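Local atomic coordinates of esterase (uncultured bacterium pCosCE1, PDB entry 7ATL), a protein that hydrolyses carboxylic esters as a family VIII carboxylesterase with a beta-lactamase-like fold, and also shows promiscuous acyltransferase activity. Residues I231-L236 with E248-R253; T280-K285 with W347-Q352; A320-A325 with N334-W339. All blocks are in the same frame, centred on the assembly; numbering follows the deposited sequence.

Interaction 1: residues I231-L236 with E248-R253; sequences IRDGML and ELAPSR
A small two-stranded antiparallel beta hairpin, strands 235-238 and 246-249, opens here into the loops at its base. Residues 231-234 lead into one strand and residues 250-253 leave the other.

Backbone bonds set the register. Leu249 N donates to Met235 O at 3.2 Å, nearly straight and in the carbonyl plane. Leu249 O faces two donors at once, Gly234 N at 2.8 Å and Met235 N; both bonds are bent and weak. Met235 N also bonds to Arg232 O, which closes a type II turn from Arg232 to Met235. Gly234 takes positive phi (76°) in that turn.

Apolar packing gathers round Ile231, beside Leu249. Ile231 CG2, anti to the backbone N, meets Pro251 CG at 3.6 Å, and the two side chains cross at about a right angle. Ile231 CD1 reaches Leu249 CD1 at 4.0 Å. His222 of strand 221-222 touches both Ile231 and Met235. On the face opposite Met235 and Leu249, Leu236 and Glu248 lie side by side, and Leu236 CD2 rests on Glu248 CG at 3.5 Å.

The polar contacts involve two acids. Glu248 extends away from the strand. Its OE1 forms a salt bridge with Arg124, while a water links Glu248 OE2, weakly, to Gly234 O. Asp233 brings its carboxylate up to Pro251 and Ser252; Leu144 of a loop also touches its side chain. Asp233 OD1 accepts from Ser252 N at 2.9 Å through its syn lone pair.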
loop_
_atom_site.group_PDB
_atom_site.type_symbol
_atom_site.label_atom_id
_atom_site.label_comp_id
_atom_site.label_asym_id
_atom_site.label_seq_id
_atom_site.Cartn_x
_atom_site.Cartn_y
_atom_site.Cartn_z
ATOM N N ILE A 231 -9.455 13.275 -11.048
ATOM C CA ILE A 231 -8.319 13.967 -10.376
ATOM C C ILE A 231 -7.469 14.603 -11.480
ATOM O O ILE A 231 -7.135 13.888 -12.440
ATOM C CB ILE A 231 -7.534 12.981 -9.491
ATOM C CG1 ILE A 231 -8.394 12.484 -8.319
ATOM C CG2 ILE A 231 -6.218 13.606 -9.024
ATOM C CD1 ILE A 231 -7.858 11.236 -7.594
ATOM N N ARG A 232 -7.179 15.906 -11.392
ATOM C CA ARG A 232 -6.318 16.589 -12.392
ATOM C C ARG A 232 -4.891 16.532 -11.859
ATOM O O ARG A 232 -4.723 16.592 -10.634
ATOM C CB ARG A 232 -6.822 18.008 -12.685
ATOM C CG ARG A 232 -8.097 18.045 -13.529
ATOM C CD ARG A 232 -8.824 19.388 -13.552
ATOM N NE ARG A 232 -8.592 20.215 -12.352
ATOM C CZ ARG A 232 -9.458 20.448 -11.350
ATOM N NH1 ARG A 232 -10.673 19.911 -11.367
ATOM N NH2 ARG A 232 -9.086 21.223 -10.334
ATOM N N ASP A 233 -3.912 16.358 -12.736
ATOM C CA ASP A 233 -2.482 16.362 -12.336
ATOM C C ASP A 233 -2.248 17.528 -11.378
ATOM O O ASP A 233 -2.754 18.625 -11.684
ATOM C CB ASP A 233 -1.541 16.461 -13.543
ATOM C CG ASP A 233 -1.080 15.109 -14.072
ATOM O OD1 ASP A 233 -1.706 14.091 -13.681
ATOM O OD2 ASP A 233 -0.101 15.081 -14.869
ATOM N N GLY A 234 -1.544 17.262 -10.266
ATOM C CA GLY A 234 -1.070 18.269 -9.297
ATOM C C GLY A 234 -2.177 18.794 -8.401
ATOM O O GLY A 234 -1.963 19.787 -7.712
ATOM N N MET A 235 -3.318 18.119 -8.347
ATOM C CA MET A 235 -4.428 18.486 -7.427
ATOM C C MET A 235 -4.006 18.280 -5.964
ATOM O O MET A 235 -3.515 17.174 -5.637
ATOM C CB MET A 235 -5.637 17.597 -7.732
ATOM C CG MET A 235 -6.981 18.151 -7.335
ATOM S SD MET A 235 -8.236 17.236 -8.265
ATOM C CE MET A 235 -9.593 18.406 -8.184
ATOM N N LEU A 236 -4.261 19.273 -5.112
ATOM C CA LEU A 236 -4.096 19.162 -3.640
ATOM C C LEU A 236 -5.444 18.833 -2.987
ATOM O O LEU A 236 -6.256 19.756 -2.817
ATOM C CB LEU A 236 -3.541 20.473 -3.074
ATOM C CG LEU A 236 -2.216 20.964 -3.657
ATOM C CD1 LEU A 236 -1.568 21.990 -2.728
ATOM C CD2 LEU A 236 -1.251 19.824 -3.910
ATOM N N GLU A 248 -0.716 15.579 -2.752
ATOM C CA GLU A 248 -0.513 16.019 -4.152
ATOM C C GLU A 248 -0.559 14.787 -5.047
ATOM O O GLU A 248 0.355 13.962 -4.941
ATOM C CB GLU A 248 0.832 16.738 -4.299
ATOM C CG GLU A 248 0.897 17.545 -5.568
ATOM C CD GLU A 248 2.171 18.302 -5.889
ATOM O OE1 GLU A 248 3.025 18.529 -4.989
ATOM O OE2 GLU A 248 2.290 18.649 -7.073
ATOM N N LEU A 249 -1.553 14.698 -5.926
ATOM C CA LEU A 249 -1.709 13.537 -6.833
ATOM C C LEU A 249 -1.547 13.985 -8.279
ATOM O O LEU A 249 -2.075 15.045 -8.643
ATOM C CB LEU A 249 -3.086 12.917 -6.625
ATOM C CG LEU A 249 -3.305 12.282 -5.259
ATOM C CD1 LEU A 249 -4.769 11.830 -5.100
ATOM C CD2 LEU A 249 -2.328 11.139 -5.052
ATOM N N ALA A 250 -0.847 13.170 -9.058
ATOM C CA ALA A 250 -0.606 13.385 -10.490
ATOM C C ALA A 250 -0.862 12.065 -11.206
ATOM O O ALA A 250 0.052 11.277 -11.440
ATOM C CB ALA A 250 0.783 13.930 -10.694
ATOM N N PRO A 251 -2.135 11.789 -11.566
ATOM C CA PRO A 251 -2.493 10.564 -12.286
ATOM C C PRO A 251 -1.722 10.280 -13.586
ATOM O O PRO A 251 -1.671 9.135 -13.959
ATOM C CB PRO A 251 -3.995 10.719 -12.545
ATOM C CG PRO A 251 -4.428 11.610 -11.404
ATOM C CD PRO A 251 -3.308 12.608 -11.233
ATOM N N SER A 252 -1.077 11.265 -14.198
ATOM C CA SER A 252 -0.229 11.033 -15.401
ATOM C C SER A 252 1.068 10.301 -15.016
ATOM O O SER A 252 1.649 9.662 -15.904
ATOM C CB SER A 252 0.055 12.316 -16.145
ATOM O OG SER A 252 0.930 13.160 -15.411
ATOM N N ARG A 253 1.524 10.403 -13.760
ATOM C CA ARG A 253 2.824 9.829 -13.321
ATOM C C ARG A 253 2.928 8.353 -13.730
ATOM O O ARG A 253 4.001 7.946 -14.229
ATOM C CB ARG A 253 2.969 9.982 -11.807
ATOM C CG ARG A 253 4.373 9.712 -11.284
ATOM C CD ARG A 253 4.413 9.804 -9.774
ATOM N NE ARG A 253 5.764 9.960 -9.270
ATOM C CZ ARG A 253 6.643 8.976 -9.159
ATOM N NH1 ARG A 253 6.327 7.740 -9.532
ATOM N NH2 ARG A 253 7.840 9.243 -8.662
HETATM O O HOH W 1 0.471 20.442 -7.300
#

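Interaction 2: residues T280-K285 with W347-Q352; sequences TLRTGK and WFYDPQ
Helix 271-283 packs its C-terminal turn against strand 345-350 of the central antiparallel sheet, as helices cover the sheet in the beta-lactamase-like fold. No direct hydrogen bond joins the two segments, and the contact is buried.

The tight part is built around the Tyr349 ring. Its CG sits in the crowded position between the backbone N and the carbonyl carbon (chi1 71°), and the ring turns toward the helix. Arg282 lies over one face of this ring. Arg282 CA stands 3.6 Å from the Tyr349 ring centroid and only 10° off the ring normal, a CH-pi contact. Arg282 CB covers the inner end of the same face, 3.6 Å from Tyr349 CG. Arg282 CG continues over Tyr349 CD1. Leu281 CB approaches Tyr349 CE2 at 3.6 Å, so the preceding residue meets the outer part of the ring. The Tyr349 hydroxyl is held by Arg298, which also bonds to Arg282 O and so ties ring and helix end together.

The packing is looser toward Trp347. Leu281 CD1 comes no nearer than 4.5 Å to Trp347 CH2. Val278, one turn back on the helix, touches both Trp347 and Tyr349.

At the other end the contact becomes polar and passes through water. Arg282 first runs extended, then bends at chi3 (73°), which carries its guanidinium away from the ring. Arg282 NE forms a salt bridge with Glu279, and Thr283 CG2 lies over the centre of one guanidinium face. At the guanidinium edge, in its plane, a water accepts from Arg282 NH1 at 2.9 Å and donates to Pro351 O at 2.7 Å.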
loop_
_atom_site.group_PDB
_atom_site.type_symbol
_atom_site.label_atom_id
_atom_site.label_comp_id
_atom_site.label_asym_id
_atom_site.label_seq_id
_atom_site.Cartn_x
_atom_site.Cartn_y
_atom_site.Cartn_z
ATOM N N THR A 280 0.242 -15.193 -0.776
ATOM C CA THR A 280 1.678 -15.432 -0.471
ATOM C C THR A 280 2.027 -14.963 0.952
ATOM O O THR A 280 2.698 -15.708 1.687
ATOM C CB THR A 280 2.558 -14.738 -1.511
ATOM O OG1 THR A 280 2.161 -15.217 -2.797
ATOM C CG2 THR A 280 4.029 -15.004 -1.290
ATOM N N LEU A 281 1.581 -13.773 1.331
ATOM C CA LEU A 281 1.798 -13.217 2.682
ATOM C C LEU A 281 1.046 -14.065 3.705
ATOM O O LEU A 281 1.543 -14.172 4.820
ATOM C CB LEU A 281 1.332 -11.753 2.711
ATOM C CG LEU A 281 2.143 -10.776 1.852
ATOM C CD1 LEU A 281 1.838 -9.346 2.249
ATOM C CD2 LEU A 281 3.650 -11.023 1.945
ATOM N N ARG A 282 -0.104 -14.630 3.359
ATOM C CA ARG A 282 -0.946 -15.364 4.341
ATOM C C ARG A 282 -0.297 -16.704 4.748
ATOM O O ARG A 282 -0.443 -17.068 5.927
ATOM C CB ARG A 282 -2.352 -15.607 3.782
ATOM C CG ARG A 282 -3.255 -16.379 4.731
ATOM C CD ARG A 282 -4.681 -16.506 4.227
ATOM N NE ARG A 282 -4.762 -17.453 3.125
ATOM C CZ ARG A 282 -4.781 -18.776 3.236
ATOM N NH1 ARG A 282 -4.728 -19.369 4.424
ATOM N NH2 ARG A 282 -4.839 -19.497 2.126
ATOM N N THR A 283 0.345 -17.443 3.828
ATOM C CA THR A 283 0.756 -18.865 4.029
ATOM C C THR A 283 2.230 -19.125 3.665
ATOM O O THR A 283 2.739 -20.178 4.059
ATOM C CB THR A 283 -0.105 -19.816 3.181
ATOM O OG1 THR A 283 0.265 -19.587 1.820
ATOM C CG2 THR A 283 -1.597 -19.631 3.359
ATOM N N GLY A 284 2.884 -18.232 2.926
ATOM C CA GLY A 284 4.115 -18.547 2.173
ATOM C C GLY A 284 3.794 -19.303 0.900
ATOM O O GLY A 284 2.604 -19.558 0.671
ATOM N N LYS A 285 4.805 -19.591 0.076
ATOM C CA LYS A 285 4.738 -20.587 -1.033
ATOM C C LYS A 285 6.089 -21.298 -1.129
ATOM O O LYS A 285 7.110 -20.639 -0.879
ATOM C CB LYS A 285 4.449 -19.977 -2.410
ATOM C CG LYS A 285 3.356 -18.920 -2.462
ATOM C CD LYS A 285 2.301 -19.069 -3.564
ATOM C CE LYS A 285 0.893 -19.077 -2.988
ATOM N NZ LYS A 285 0.060 -17.984 -3.537
ATOM N N TRP A 347 -7.114 -4.151 1.442
ATOM C CA TRP A 347 -6.801 -5.591 1.320
ATOM C C TRP A 347 -6.526 -6.145 2.719
ATOM O O TRP A 347 -6.148 -5.376 3.612
ATOM C CB TRP A 347 -5.633 -5.830 0.355
ATOM C CG TRP A 347 -4.343 -5.249 0.843
ATOM C CD1 TRP A 347 -3.825 -4.037 0.505
ATOM C CD2 TRP A 347 -3.428 -5.838 1.790
ATOM N NE1 TRP A 347 -2.641 -3.843 1.154
ATOM C CE2 TRP A 347 -2.373 -4.918 1.964
ATOM C CE3 TRP A 347 -3.382 -7.043 2.500
ATOM C CZ2 TRP A 347 -1.295 -5.161 2.828
ATOM C CZ3 TRP A 347 -2.311 -7.285 3.339
ATOM C CH2 TRP A 347 -1.281 -6.359 3.497
ATOM N N PHE A 348 -6.768 -7.435 2.905
ATOM C CA PHE A 348 -6.466 -8.137 4.171
ATOM C C PHE A 348 -6.497 -9.630 3.890
ATOM O O PHE A 348 -7.195 -10.058 2.959
ATOM C CB PHE A 348 -7.423 -7.727 5.301
ATOM C CG PHE A 348 -8.881 -8.092 5.132
ATOM C CD1 PHE A 348 -9.349 -9.355 5.473
ATOM C CD2 PHE A 348 -9.802 -7.158 4.669
ATOM C CE1 PHE A 348 -10.694 -9.674 5.343
ATOM C CE2 PHE A 348 -11.145 -7.482 4.541
ATOM C CZ PHE A 348 -11.589 -8.737 4.873
ATOM N N TYR A 349 -5.723 -10.373 4.665
ATOM C CA TYR A 349 -5.921 -11.820 4.879
ATOM C C TYR A 349 -6.213 -11.985 6.359
ATOM O O TYR A 349 -5.594 -11.256 7.141
ATOM C CB TYR A 349 -4.724 -12.635 4.388
ATOM C CG TYR A 349 -3.473 -12.509 5.205
ATOM C CD1 TYR A 349 -3.414 -13.024 6.478
ATOM C CD2 TYR A 349 -2.316 -11.969 4.672
ATOM C CE1 TYR A 349 -2.248 -12.973 7.226
ATOM C CE2 TYR A 349 -1.134 -11.920 5.395
ATOM C CZ TYR A 349 -1.106 -12.418 6.683
ATOM O OH TYR A 349 0.014 -12.370 7.447
ATOM N N ASP A 350 -7.176 -12.845 6.676
ATOM C CA ASP A 350 -7.456 -13.361 8.035
ATOM C C ASP A 350 -6.852 -14.772 8.113
ATOM O O ASP A 350 -7.348 -15.704 7.461
ATOM C CB ASP A 350 -8.966 -13.257 8.273
ATOM C CG ASP A 350 -9.417 -13.837 9.594
ATOM O OD1 ASP A 350 -8.731 -14.765 10.078
ATOM O OD2 ASP A 350 -10.454 -13.365 10.115
ATOM N N PRO A 351 -5.746 -14.985 8.879
ATOM C CA PRO A 351 -5.078 -16.292 8.927
ATOM C C PRO A 351 -5.967 -17.379 9.544
ATOM O O PRO A 351 -5.868 -18.476 9.075
ATOM C CB PRO A 351 -3.835 -16.057 9.785
ATOM C CG PRO A 351 -4.226 -14.888 10.662
ATOM C CD PRO A 351 -5.094 -14.013 9.775
ATOM N N GLN A 352 -6.835 -17.026 10.506
ATOM C CA GLN A 352 -7.728 -18.003 11.183
ATOM C C GLN A 352 -8.819 -18.463 10.189
ATOM O O GLN A 352 -9.113 -19.682 10.179
ATOM C CB GLN A 352 -8.222 -17.433 12.526
ATOM C CG GLN A 352 -7.252 -17.659 13.698
ATOM C CD GLN A 352 -7.341 -16.662 14.842
ATOM O OE1 GLN A 352 -8.409 -16.202 15.234
ATOM N NE2 GLN A 352 -6.200 -16.327 15.415
HETATM O O HOH W 2 -3.953 -18.711 7.121
#

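Interaction 3: residues A320-A325 with N334-W339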
loop_
_atom_site.group_PDB
_atom_site.type_symbol
_atom_site.label_atom_id
_atom_site.label_comp_id
_atom_site.label_asym_id
_atom_site.label_seq_id
_atom_site.Cartn_x
_atom_site.Cartn_y
_atom_site.Cartn_z
ATOM N N ALA A 320 -0.927 -3.537 8.811
ATOM C CA ALA A 320 -1.389 -3.464 10.213
ATOM C C ALA A 320 -1.801 -4.867 10.677
ATOM O O ALA A 320 -2.345 -5.651 9.851
ATOM C CB ALA A 320 -2.541 -2.490 10.348
ATOM N N VAL A 321 -1.540 -5.158 11.955
ATOM C CA VAL A 321 -1.802 -6.466 12.593
ATOM C C VAL A 321 -2.917 -6.246 13.597
ATOM O O VAL A 321 -2.752 -5.361 14.436
ATOM C CB VAL A 321 -0.546 -7.003 13.290
ATOM C CG1 VAL A 321 -0.868 -8.206 14.186
ATOM C CG2 VAL A 321 0.543 -7.325 12.279
ATOM N N LEU A 322 -3.978 -7.040 13.513
ATOM C CA LEU A 322 -5.104 -6.996 14.472
ATOM C C LEU A 322 -4.676 -7.770 15.714
ATOM O O LEU A 322 -4.375 -8.965 15.586
ATOM C CB LEU A 322 -6.323 -7.627 13.804
ATOM C CG LEU A 322 -7.610 -7.575 14.610
ATOM C CD1 LEU A 322 -7.935 -6.140 14.974
ATOM C CD2 LEU A 322 -8.758 -8.203 13.833
ATOM N N GLU A 323 -4.564 -7.101 16.854
ATOM C CA GLU A 323 -4.271 -7.749 18.163
ATOM C C GLU A 323 -5.586 -7.987 18.933
ATOM O O GLU A 323 -5.644 -8.974 19.650
ATOM C CB GLU A 323 -3.308 -6.890 18.986
ATOM C CG GLU A 323 -1.884 -6.817 18.452
ATOM C CD GLU A 323 -0.818 -6.938 19.536
ATOM O OE1 GLU A 323 -0.476 -8.078 19.849
ATOM O OE2 GLU A 323 -0.347 -5.903 20.079
ATOM N N ASP A 324 -6.600 -7.123 18.778
ATOM C CA ASP A 324 -7.844 -7.156 19.581
ATOM C C ASP A 324 -9.061 -6.861 18.702
ATOM O O ASP A 324 -9.522 -5.699 18.702
ATOM C CB ASP A 324 -7.745 -6.170 20.737
ATOM C CG ASP A 324 -8.864 -6.287 21.758
ATOM O OD1 ASP A 324 -9.961 -6.771 21.405
ATOM O OD2 ASP A 324 -8.634 -5.875 22.896
ATOM N N ALA A 325 -9.615 -7.897 18.064
ATOM C CA ALA A 325 -10.786 -7.810 17.152
ATOM C C ALA A 325 -11.994 -7.130 17.823
ATOM O O ALA A 325 -12.727 -6.384 17.115
ATOM C CB ALA A 325 -11.138 -9.182 16.643
ATOM N N ASN A 334 -8.032 -12.058 15.161
ATOM C CA ASN A 334 -6.666 -11.668 15.558
ATOM C C ASN A 334 -5.681 -12.337 14.614
ATOM O O ASN A 334 -5.942 -13.473 14.236
ATOM C CB ASN A 334 -6.408 -11.986 17.018
ATOM C CG ASN A 334 -7.310 -11.183 17.931
ATOM O OD1 ASN A 334 -7.759 -10.077 17.632
ATOM N ND2 ASN A 334 -7.602 -11.757 19.069
ATOM N N GLY A 335 -4.621 -11.613 14.235
ATOM C CA GLY A 335 -3.578 -12.060 13.288
ATOM C C GLY A 335 -3.805 -11.550 11.866
ATOM O O GLY A 335 -2.918 -11.771 11.019
ATOM N N THR A 336 -4.974 -10.951 11.606
ATOM C CA THR A 336 -5.355 -10.337 10.317
ATOM C C THR A 336 -4.309 -9.285 9.953
ATOM O O THR A 336 -3.936 -8.492 10.828
ATOM C CB THR A 336 -6.754 -9.727 10.382
ATOM O OG1 THR A 336 -7.672 -10.811 10.331
ATOM C CG2 THR A 336 -7.054 -8.806 9.227
ATOM N N LEU A 337 -3.804 -9.353 8.729
ATOM C CA LEU A 337 -2.881 -8.352 8.151
ATOM C C LEU A 337 -3.705 -7.531 7.169
ATOM O O LEU A 337 -4.377 -8.148 6.337
ATOM C CB LEU A 337 -1.718 -9.061 7.454
ATOM C CG LEU A 337 -0.553 -8.156 7.057
ATOM C CD1 LEU A 337 0.205 -7.694 8.297
ATOM C CD2 LEU A 337 0.381 -8.860 6.080
ATOM N N GLN A 338 -3.664 -6.203 7.270
ATOM C CA GLN A 338 -4.501 -5.309 6.435
ATOM C C GLN A 338 -3.756 -4.018 6.144
ATOM O O GLN A 338 -3.057 -3.528 7.027
ATOM C CB GLN A 338 -5.786 -4.951 7.177
ATOM C CG GLN A 338 -6.653 -3.911 6.473
ATOM C CD GLN A 338 -7.972 -3.795 7.190
ATOM O OE1 GLN A 338 -8.836 -4.636 7.063
ATOM N NE2 GLN A 338 -8.133 -2.757 7.986
ATOM N N TRP A 339 -3.980 -3.462 4.968
ATOM C CA TRP A 339 -3.637 -2.055 4.654
ATOM C C TRP A 339 -4.450 -1.632 3.430
ATOM O O TRP A 339 -5.329 -2.426 3.018
ATOM C CB TRP A 339 -2.123 -1.928 4.459
ATOM C CG TRP A 339 -1.586 -0.587 4.822
ATOM C CD1 TRP A 339 -0.930 0.261 3.994
ATOM C CD2 TRP A 339 -1.663 0.059 6.100
ATOM N NE1 TRP A 339 -0.602 1.402 4.658
ATOM C CE2 TRP A 339 -1.051 1.318 5.951
ATOM C CE3 TRP A 339 -2.181 -0.287 7.354
ATOM C CZ2 TRP A 339 -0.949 2.226 7.009
ATOM C CZ3 TRP A 339 -2.083 0.607 8.399
ATOM C CH2 TRP A 339 -1.469 1.846 8.226
#
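Four hydrogen bonds between backbone atoms, and a fifth from a backbone N-H to an asparagine side chain, join 320-325 to 334-339. Ala320 uses both its polar backbone atoms. Ala320 N donates to Gln338 O at 2.8 Å, and Ala320 O accepts from Gln338 N at 3.0 Å. Ala320 O also receives a CA-H...O contact from Leu337 CA. Further along, Leu322 N donates to Thr336 O at 3.1 Å, and Leu322 O takes Gly335 N at 3.0 Å in an almost straight bond (174°). In all four N-H bonds the donor lies in the plane of the carbonyl.

The pairing belongs to two neighbouring antiparallel strands, 320-322 and 337-341, in the seven-stranded sheet of the beta-lactamase-like fold. Strand 320-322 and residues 337-339 run at 135° to each other.

Side chains fill in around this ladder. Val321 CG2 meets Leu337 CD1 at 4.0 Å on one face. Ala320 CB sits at the edge of the Trp339 ring, near its plane, 3.7 Å from Trp339 CZ3. The Trp339 indole N-H is taken by Tyr171 OH. Gln338 turns its amide away from strand 320-322, with NE2 on Gln309 and OE1 on Gln332, and Thr336 OG1 bonds to His333 O.

Beyond the strand the chain enters helix 325-328. Asp324 is its N-cap, and Asp324 OD1 accepts from Leu327 N. The amide right after the cap residue, Ala325 N, donates across the contact to Asn334 OD1 at 2.9 Å, in the plane of the side-chain carbonyl.

Interaction 1 comes first along the chain. It closes a short loop by pairing strands 235-238 and 246-249, and is complete before either other contact opens. Interaction 2 opens next, at the end of helix 271-283. Before it closes on strand 345-350, interaction 3 opens and closes within the intervening chain, joining strands 320-322 and 337-341. No contact crosses another. Interactions 2 and 3 meet because strands 337-341 and 345-350 are neighbours in one sheet: Trp347 N lies 2.9 Å from Trp339 O, a probable hydrogen bond. Interaction 1 is on the opposite side of the chain's centre, its centre about 33 Å from that of interaction 2.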